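Local coordinates for protein gamma-hexachlorocyclohexane dehydrochlorinase (Sphingomonas paucimobilis, PDB 3A76) that catalyses two successive 1,2-anti dehydrochlorinations that convert the pollutant lindane (gamma-hexachlorocyclohexane) to 1,3,4,6-tetrachloro-1,4-cyclohexadiene, at residues Ile42-Arg47 with Asn82-Met87; Cys91-Thr96 with Val114-Asn119. All coordinates share one frame; numbering follows the deposited sequence.

Interaction 1: residues Ile42-Arg47 with Asn82-Met87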
ATOM      1  N   ILE B  42      10.396   1.212  -6.812  1.00 21.93           N
ATOM      2  CA  ILE B  42      11.242   2.380  -6.522  1.00 22.17           C
ATOM      3  C   ILE B  42      12.239   2.631  -7.657  1.00 22.31           C
ATOM      4  O   ILE B  42      12.415   3.777  -8.105  1.00 22.03           O
ATOM      5  CB  ILE B  42      11.990   2.198  -5.173  1.00 22.06           C
ATOM      6  CG1 ILE B  42      10.979   2.196  -4.014  1.00 21.81           C
ATOM      7  CG2 ILE B  42      13.060   3.308  -4.973  1.00 23.05           C
ATOM      8  CD1 ILE B  42      11.452   1.474  -2.751  1.00 20.44           C
ATOM      9  N   ALA B  43      12.860   1.552  -8.143  1.00 21.70           N
ATOM     10  CA  ALA B  43      13.903   1.671  -9.152  1.00 21.82           C
ATOM     11  C   ALA B  43      13.324   2.186 -10.451  1.00 21.88           C
ATOM     12  O   ALA B  43      13.967   2.964 -11.156  1.00 22.33           O
ATOM     13  CB  ALA B  43      14.613   0.341  -9.362  1.00 21.85           C
ATOM     14  N   VAL B  44      12.106   1.770 -10.758  1.00 21.28           N
ATOM     15  CA  VAL B  44      11.433   2.243 -11.958  1.00 21.53           C
ATOM     16  C   VAL B  44      11.026   3.722 -11.811  1.00 21.53           C
ATOM     17  O   VAL B  44      11.198   4.520 -12.733  1.00 21.82           O
ATOM     18  CB  VAL B  44      10.193   1.376 -12.289  1.00 21.33           C
ATOM     19  CG1 VAL B  44       9.275   2.113 -13.252  1.00 20.60           C
ATOM     20  CG2 VAL B  44      10.608   0.015 -12.854  1.00 20.95           C
ATOM     21  N   ASP B  45      10.483   4.060 -10.642  1.00 21.78           N
ATOM     22  CA  ASP B  45       9.872   5.362 -10.389  1.00 21.15           C
ATOM     23  C   ASP B  45      10.946   6.410 -10.145  1.00 21.38           C
ATOM     24  O   ASP B  45      10.817   7.540 -10.606  1.00 21.22           O
ATOM     25  CB  ASP B  45       8.970   5.300  -9.154  1.00 20.64           C
ATOM     26  CG  ASP B  45       7.769   4.381  -9.332  1.00 20.48           C
ATOM     27  OD1 ASP B  45       7.329   4.166 -10.478  1.00 20.94           O
ATOM     28  OD2 ASP B  45       7.256   3.900  -8.304  1.00 18.01           O
ATOM     29  N   LYS B  46      11.965   6.035  -9.376  1.00 21.24           N
ATOM     30  CA  LYS B  46      13.080   6.924  -9.061  1.00 22.80           C
ATOM     31  C   LYS B  46      14.222   6.842 -10.089  1.00 23.55           C
ATOM     32  O   LYS B  46      15.190   7.580  -9.989  1.00 24.84           O
ATOM     33  CB  LYS B  46      13.598   6.666  -7.637  1.00 22.45           C
ATOM     34  CG  LYS B  46      12.778   7.331  -6.520  1.00 21.35           C
ATOM     35  CD  LYS B  46      11.300   6.931  -6.558  1.00 20.18           C
ATOM     36  CE  LYS B  46      10.646   7.221  -5.227  1.00 21.59           C
ATOM     37  NZ  LYS B  46       9.195   7.040  -5.334  1.00 20.62           N
ATOM     38  N   ARG B  47      14.066   5.976 -11.092  1.00 24.42           N
ATOM     39  CA  ARG B  47      15.001   5.823 -12.232  1.00 24.74           C
ATOM     40  C   ARG B  47      16.390   5.468 -11.781  1.00 25.46           C
ATOM     41  O   ARG B  47      17.367   6.124 -12.132  1.00 26.17           O
ATOM     42  CB  ARG B  47      14.947   7.024 -13.187  1.00 24.57           C
ATOM     43  CG  ARG B  47      13.536   7.236 -13.674  1.00 24.09           C
ATOM     44  CD  ARG B  47      13.414   8.164 -14.850  1.00 24.96           C
ATOM     45  NE  ARG B  47      12.005   8.303 -15.205  1.00 27.88           N
ATOM     46  CZ  ARG B  47      11.570   8.776 -16.368  1.00 30.10           C
ATOM     47  NH1 ARG B  47      10.270   8.859 -16.616  1.00 28.88           N
ATOM     48  NH2 ARG B  47      12.446   9.157 -17.289  1.00 32.17           N
ATOM     49  N   ASN B  82      14.694   2.039 -22.613  1.00 25.70           N
ATOM     50  CA  ASN B  82      14.210   2.184 -23.995  1.00 25.94           C
ATOM     51  C   ASN B  82      12.697   2.241 -24.130  1.00 25.74           C
ATOM     52  O   ASN B  82      12.174   2.646 -25.182  1.00 25.91           O
ATOM     53  CB  ASN B  82      14.796   1.093 -24.910  1.00 26.32           C
ATOM     54  CG  ASN B  82      16.331   1.125 -24.965  1.00 27.47           C
ATOM     55  OD1 ASN B  82      16.945   2.189 -25.116  1.00 28.28           O
ATOM     56  ND2 ASN B  82      16.950  -0.048 -24.843  1.00 27.48           N
ATOM     57  N   VAL B  83      11.996   1.827 -23.074  1.00 25.28           N
ATOM     58  CA  VAL B  83      10.526   1.800 -23.076  1.00 24.81           C
ATOM     59  C   VAL B  83       9.930   2.576 -21.891  1.00 24.71           C
ATOM     60  O   VAL B  83       9.237   3.566 -22.099  1.00 24.95           O
ATOM     61  CB  VAL B  83       9.949   0.343 -23.119  1.00 24.93           C
ATOM     62  CG1 VAL B  83       8.436   0.355 -23.350  1.00 24.17           C
ATOM     63  CG2 VAL B  83      10.628  -0.480 -24.200  1.00 25.28           C
ATOM     64  N   LEU B  84      10.195   2.135 -20.662  1.00 24.12           N
ATOM     65  CA  LEU B  84       9.488   2.699 -19.499  1.00 24.45           C
ATOM     66  C   LEU B  84       9.822   4.164 -19.257  1.00 24.45           C
ATOM     67  O   LEU B  84       8.921   5.008 -19.244  1.00 24.57           O
ATOM     68  CB  LEU B  84       9.691   1.864 -18.227  1.00 24.24           C
ATOM     69  CG  LEU B  84       9.140   0.422 -18.255  1.00 23.62           C
ATOM     70  CD1 LEU B  84       9.312  -0.242 -16.892  1.00 22.27           C
ATOM     71  CD2 LEU B  84       7.690   0.354 -18.732  1.00 22.46           C
ATOM     72  N   TRP B  85      11.112   4.470 -19.106  1.00 24.30           N
ATOM     73  CA  TRP B  85      11.517   5.840 -18.850  1.00 24.26           C
ATOM     74  C   TRP B  85      11.144   6.795 -19.977  1.00 25.01           C
ATOM     75  O   TRP B  85      10.523   7.813 -19.710  1.00 25.81           O
ATOM     76  CB  TRP B  85      12.961   5.924 -18.325  1.00 24.30           C
ATOM     77  CG  TRP B  85      13.111   5.146 -17.029  1.00 21.59           C
ATOM     78  CD1 TRP B  85      12.142   4.948 -16.087  1.00 20.58           C
ATOM     79  CD2 TRP B  85      14.276   4.460 -16.544  1.00 20.75           C
ATOM     80  NE1 TRP B  85      12.628   4.193 -15.046  1.00 20.03           N
ATOM     81  CE2 TRP B  85      13.934   3.878 -15.300  1.00 20.62           C
ATOM     82  CE3 TRP B  85      15.577   4.284 -17.034  1.00 22.52           C
ATOM     83  CZ2 TRP B  85      14.842   3.129 -14.542  1.00 20.69           C
ATOM     84  CZ3 TRP B  85      16.490   3.539 -16.266  1.00 21.20           C
ATOM     85  CH2 TRP B  85      16.110   2.975 -15.040  1.00 19.69           C
ATOM     86  N   PRO B  86      11.448   6.460 -21.248  1.00 25.72           N
ATOM     87  CA  PRO B  86      10.968   7.344 -22.328  1.00 25.97           C
ATOM     88  C   PRO B  86       9.450   7.506 -22.436  1.00 26.41           C
ATOM     89  O   PRO B  86       8.995   8.515 -22.950  1.00 26.64           O
ATOM     90  CB  PRO B  86      11.512   6.688 -23.608  1.00 26.18           C
ATOM     91  CG  PRO B  86      12.620   5.803 -23.151  1.00 26.29           C
ATOM     92  CD  PRO B  86      12.247   5.338 -21.773  1.00 25.76           C
ATOM     93  N   MET B  87       8.681   6.532 -21.955  1.00 27.00           N
ATOM     94  CA  MET B  87       7.206   6.554 -22.036  1.00 27.42           C
ATOM     95  C   MET B  87       6.540   7.631 -21.157  1.00 27.05           C
ATOM     96  O   MET B  87       5.500   8.191 -21.520  1.00 26.65           O
ATOM     97  CB  MET B  87       6.656   5.167 -21.666  1.00 27.82           C
ATOM     98  CG  MET B  87       5.165   4.978 -21.896  1.00 31.12           C
ATOM     99  SD  MET B  87       4.599   3.290 -21.546  1.00 36.55           S
ATOM    100  CE  MET B  87       4.988   2.485 -23.105  1.00 36.09           C
TER
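Trp85 reaches across from helix 72-87 and lays one face of its indole against the side chain of Arg47, just past the end of helix 22-45. The two side chains run in opposite directions: the aliphatic part of the arginine passes over the pyrrole half of the indole, and the guanidinium ends above the root of the tryptophan. Arg47 CG stands over the five-membered ring of Trp85, 3.6 Å from its centroid and 16° off the normal, a CH-pi contact. Because the chain is extended from CG to NE, it travels along the ring and brings one face of the guanidinium over Trp85 CB, with Arg47 NH2 at 3.4 Å from that atom and the two planes only 19° apart. The charged end is held mainly by the carbonyl of Phe88, which accepts a hydrogen bond from NH1.

The indole edge is used differently. Trp85 NE1 donates to Val44 O at 2.7 Å, meeting a lone pair in the carbonyl plane, although the oxygen sits somewhat out of the ring plane and the N-H angle is 145°. Further along the same edge, Ala43 O approaches Trp85 CZ2 at 3.5 Å. The edge is thus engaged by the last turn of helix 22-45 and one face by the residue that follows it, which together limit the rotation of the ring. Alongside, Val44 CG2 meets Leu84 CD1 at 4.2 Å.

With its positive phi, Arg47 turns the chain out of the helix, and Trp85 packs against this turn. The contact joins two helices of the SnoaL-like fold beside the inferred active-site residue Asp45.

Interaction 2: residues Cys91-Thr96 with Val114-Asn119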
ATOM      1  N   CYS B  91       6.359   8.773 -13.192  1.00 23.23           N
ATOM      2  CA  CYS B  91       5.270   7.922 -12.768  1.00 23.03           C
ATOM      3  C   CYS B  91       5.532   7.522 -11.335  1.00 22.47           C
ATOM      4  O   CYS B  91       6.651   7.663 -10.837  1.00 21.69           O
ATOM      5  CB  CYS B  91       5.169   6.678 -13.661  1.00 22.16           C
ATOM      6  SG  CYS B  91       6.642   5.710 -13.626  1.00 24.32           S
ATOM      7  N   ILE B  92       4.500   6.992 -10.684  1.00 21.77           N
ATOM      8  CA  ILE B  92       4.682   6.414  -9.364  1.00 20.72           C
ATOM      9  C   ILE B  92       3.859   5.119  -9.212  1.00 20.80           C
ATOM     10  O   ILE B  92       2.669   5.110  -9.504  1.00 20.49           O
ATOM     11  CB  ILE B  92       4.372   7.469  -8.248  1.00 21.20           C
ATOM     12  CG1 ILE B  92       4.810   6.948  -6.877  1.00 19.86           C
ATOM     13  CG2 ILE B  92       2.904   7.995  -8.313  1.00 17.32           C
ATOM     14  CD1 ILE B  92       3.805   6.189  -6.260  1.00 23.08           C
ATOM     15  N   HIS B  93       4.516   4.049  -8.758  1.00 20.66           N
ATOM     16  CA  HIS B  93       3.887   2.752  -8.467  1.00 21.04           C
ATOM     17  C   HIS B  93       3.583   2.566  -6.973  1.00 20.59           C
ATOM     18  O   HIS B  93       4.495   2.588  -6.146  1.00 19.94           O
ATOM     19  CB  HIS B  93       4.826   1.607  -8.869  1.00 21.42           C
ATOM     20  CG  HIS B  93       5.021   1.447 -10.340  1.00 23.31           C
ATOM     21  ND1 HIS B  93       5.876   2.247 -11.067  1.00 24.30           N
ATOM     22  CD2 HIS B  93       4.502   0.554 -11.216  1.00 24.63           C
ATOM     23  CE1 HIS B  93       5.866   1.862 -12.331  1.00 24.89           C
ATOM     24  NE2 HIS B  93       5.041   0.836 -12.448  1.00 25.48           N
ATOM     25  N   TYR B  94       2.312   2.362  -6.637  1.00 19.96           N
ATOM     26  CA  TYR B  94       1.937   1.975  -5.276  1.00 20.26           C
ATOM     27  C   TYR B  94       1.620   0.473  -5.199  1.00 20.16           C
ATOM     28  O   TYR B  94       0.542   0.041  -5.592  1.00 20.82           O
ATOM     29  CB  TYR B  94       0.721   2.789  -4.770  1.00 19.31           C
ATOM     30  CG  TYR B  94       0.884   4.294  -4.759  1.00 18.63           C
ATOM     31  CD1 TYR B  94       1.582   4.932  -3.733  1.00 18.38           C
ATOM     32  CD2 TYR B  94       0.286   5.090  -5.739  1.00 17.02           C
ATOM     33  CE1 TYR B  94       1.731   6.313  -3.708  1.00 16.24           C
ATOM     34  CE2 TYR B  94       0.432   6.482  -5.718  1.00 18.07           C
ATOM     35  CZ  TYR B  94       1.150   7.084  -4.692  1.00 17.38           C
ATOM     36  OH  TYR B  94       1.285   8.464  -4.645  1.00 16.87           O
ATOM     37  N   GLY B  95       2.567  -0.292  -4.676  1.00 20.51           N
ATOM     38  CA  GLY B  95       2.461  -1.719  -4.488  1.00 20.52           C
ATOM     39  C   GLY B  95       1.908  -2.115  -3.138  1.00 21.45           C
ATOM     40  O   GLY B  95       2.406  -1.686  -2.088  1.00 20.59           O
ATOM     41  N   THR B  96       0.866  -2.949  -3.194  1.00 21.77           N
ATOM     42  CA  THR B  96       0.113  -3.400  -2.037  1.00 22.98           C
ATOM     43  C   THR B  96      -0.234  -4.895  -2.231  1.00 22.98           C
ATOM     44  O   THR B  96      -0.046  -5.457  -3.341  1.00 22.61           O
ATOM     45  CB  THR B  96      -1.252  -2.634  -1.896  1.00 22.93           C
ATOM     46  OG1 THR B  96      -2.087  -2.966  -3.005  1.00 25.25           O
ATOM     47  CG2 THR B  96      -1.087  -1.133  -1.901  1.00 24.01           C
ATOM     48  N   VAL B 114      -0.876  -3.376  -8.006  1.00 18.04           N
ATOM     49  CA  VAL B 114      -0.200  -2.086  -8.077  1.00 18.23           C
ATOM     50  C   VAL B 114      -1.145  -1.042  -8.600  1.00 18.63           C
ATOM     51  O   VAL B 114      -1.931  -1.304  -9.501  1.00 18.93           O
ATOM     52  CB  VAL B 114       1.123  -2.120  -8.934  1.00 18.54           C
ATOM     53  CG1 VAL B 114       0.840  -2.390 -10.423  1.00 16.63           C
ATOM     54  CG2 VAL B 114       1.949  -0.820  -8.743  1.00 16.69           C
ATOM     55  N   LEU B 115      -1.054   0.142  -8.017  1.00 19.23           N
ATOM     56  CA  LEU B 115      -1.689   1.327  -8.564  1.00 19.96           C
ATOM     57  C   LEU B 115      -0.593   2.251  -9.066  1.00 20.61           C
ATOM     58  O   LEU B 115       0.299   2.669  -8.291  1.00 20.78           O
ATOM     59  CB  LEU B 115      -2.545   1.990  -7.484  1.00 19.91           C
ATOM     60  CG  LEU B 115      -3.636   3.031  -7.762  1.00 21.51           C
ATOM     61  CD1 LEU B 115      -3.219   4.391  -7.252  1.00 23.07           C
ATOM     62  CD2 LEU B 115      -4.168   3.049  -9.203  1.00 19.13           C
ATOM     63  N   LEU B 116      -0.652   2.544 -10.367  1.00 21.15           N
ATOM     64  CA  LEU B 116       0.292   3.434 -11.026  1.00 22.21           C
ATOM     65  C   LEU B 116      -0.376   4.723 -11.475  1.00 22.60           C
ATOM     66  O   LEU B 116      -1.361   4.696 -12.223  1.00 23.79           O
ATOM     67  CB  LEU B 116       0.941   2.758 -12.249  1.00 22.52           C
ATOM     68  CG  LEU B 116       1.900   3.565 -13.159  1.00 24.83           C
ATOM     69  CD1 LEU B 116       2.863   2.672 -13.890  1.00 28.14           C
ATOM     70  CD2 LEU B 116       1.155   4.421 -14.203  1.00 27.68           C
ATOM     71  N   LEU B 117       0.193   5.844 -11.042  1.00 22.22           N
ATOM     72  CA  LEU B 117      -0.156   7.177 -11.553  1.00 21.85           C
ATOM     73  C   LEU B 117       1.049   7.768 -12.273  1.00 21.19           C
ATOM     74  O   LEU B 117       2.159   7.726 -11.753  1.00 20.90           O
ATOM     75  CB  LEU B 117      -0.541   8.098 -10.399  1.00 21.63           C
ATOM     76  CG  LEU B 117      -1.606   7.612  -9.436  1.00 21.81           C
ATOM     77  CD1 LEU B 117      -1.743   8.586  -8.260  1.00 23.40           C
ATOM     78  CD2 LEU B 117      -2.911   7.441 -10.180  1.00 21.16           C
ATOM     79  N   GLY B 118       0.835   8.320 -13.466  1.00 20.94           N
ATOM     80  CA  GLY B 118       1.932   8.905 -14.223  1.00 20.25           C
ATOM     81  C   GLY B 118       1.530   9.900 -15.283  1.00 20.22           C
ATOM     82  O   GLY B 118       0.355  10.084 -15.556  1.00 19.56           O
ATOM     83  N   ASN B 119       2.522  10.566 -15.861  1.00 20.78           N
ATOM     84  CA  ASN B 119       2.284  11.405 -17.032  1.00 22.05           C
ATOM     85  C   ASN B 119       2.988  10.814 -18.238  1.00 22.26           C
ATOM     86  O   ASN B 119       4.207  10.672 -18.237  1.00 22.78           O
ATOM     87  CB  ASN B 119       2.763  12.850 -16.817  1.00 21.68           C
ATOM     88  CG  ASN B 119       1.772  13.689 -16.045  1.00 21.82           C
ATOM     89  OD1 ASN B 119       0.598  13.748 -16.386  1.00 23.28           O
ATOM     90  ND2 ASN B 119       2.253  14.371 -15.010  1.00 19.78           N
TER
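The His93 imidazole carries Leu116 over one face and Val114 at its edge. Leu116 lies alongside, pointing the same way, and its CD1 comes to 3.2 Å from His93 NE2; Val114 CG2 approaches in the ring plane, 3.8 Å from His93 CD2. On the other side of the sheet, Ile92, two residues earlier on the same strand, puts CD1 over the centre of the Tyr94 ring, and Leu117 CD1 lies at the ring edge, 4.0 Å from Tyr94 CE2. With Tyr94 CG anti to its carbonyl carbon (chi1 -58°), the ring leans across toward Leu115, and Leu115 CD1 lies 3.9 Å from Tyr94 CD2. The Tyr94 hydroxyl is hydrogen-bonded to Val114 O of a second subunit.

The strands are antiparallel. Ile92 with Leu117 and Tyr94 with Leu115 are hydrogen-bonded pairs, while His93 faces Leu116 in a non-hydrogen-bonded one. The bond from Tyr94 N to Leu115 O, at 2.6 Å, is nearly straight (172°). Cys91 CA and Gly118 CA close to 3.8 Å.

His93 touches a bound spermidine, which marks the pocket. Its ND1 is hydrogen-bonded to Asp45 OD1, whereas NE2 has no polar partner in the model and rests on apolar carbon. A leucine in place of His93 would probably leave Asp45 OD1 without this mate and the pocket without its inferred proton acceptor. The pairing is consistent with an Asp-His dyad in which the histidine removes the substrate proton.

From the N terminus, helix 22-45 ends in the first segment of interaction 1. The chain then passes through helix 49-53 and the short strands up to 68-71 before helix 72-87 returns to close this loop at 82-87. Strand 88-102 follows directly, and its hairpin with strand 107-120 closes interaction 2. The two contacts are thus in series, neither nested nor crossed, with centres about 12 Å apart. They nevertheless meet in space: the neighbouring residues Val44 and Asp45 of interaction 1 both reach His93 of interaction 2, Val44 CG1 packing on His93 CE1 at 3.5 Å. Together they tie helices 22-45 and 72-87 to the edge hairpin of the sheet, and both touch the second subunit of the trimer.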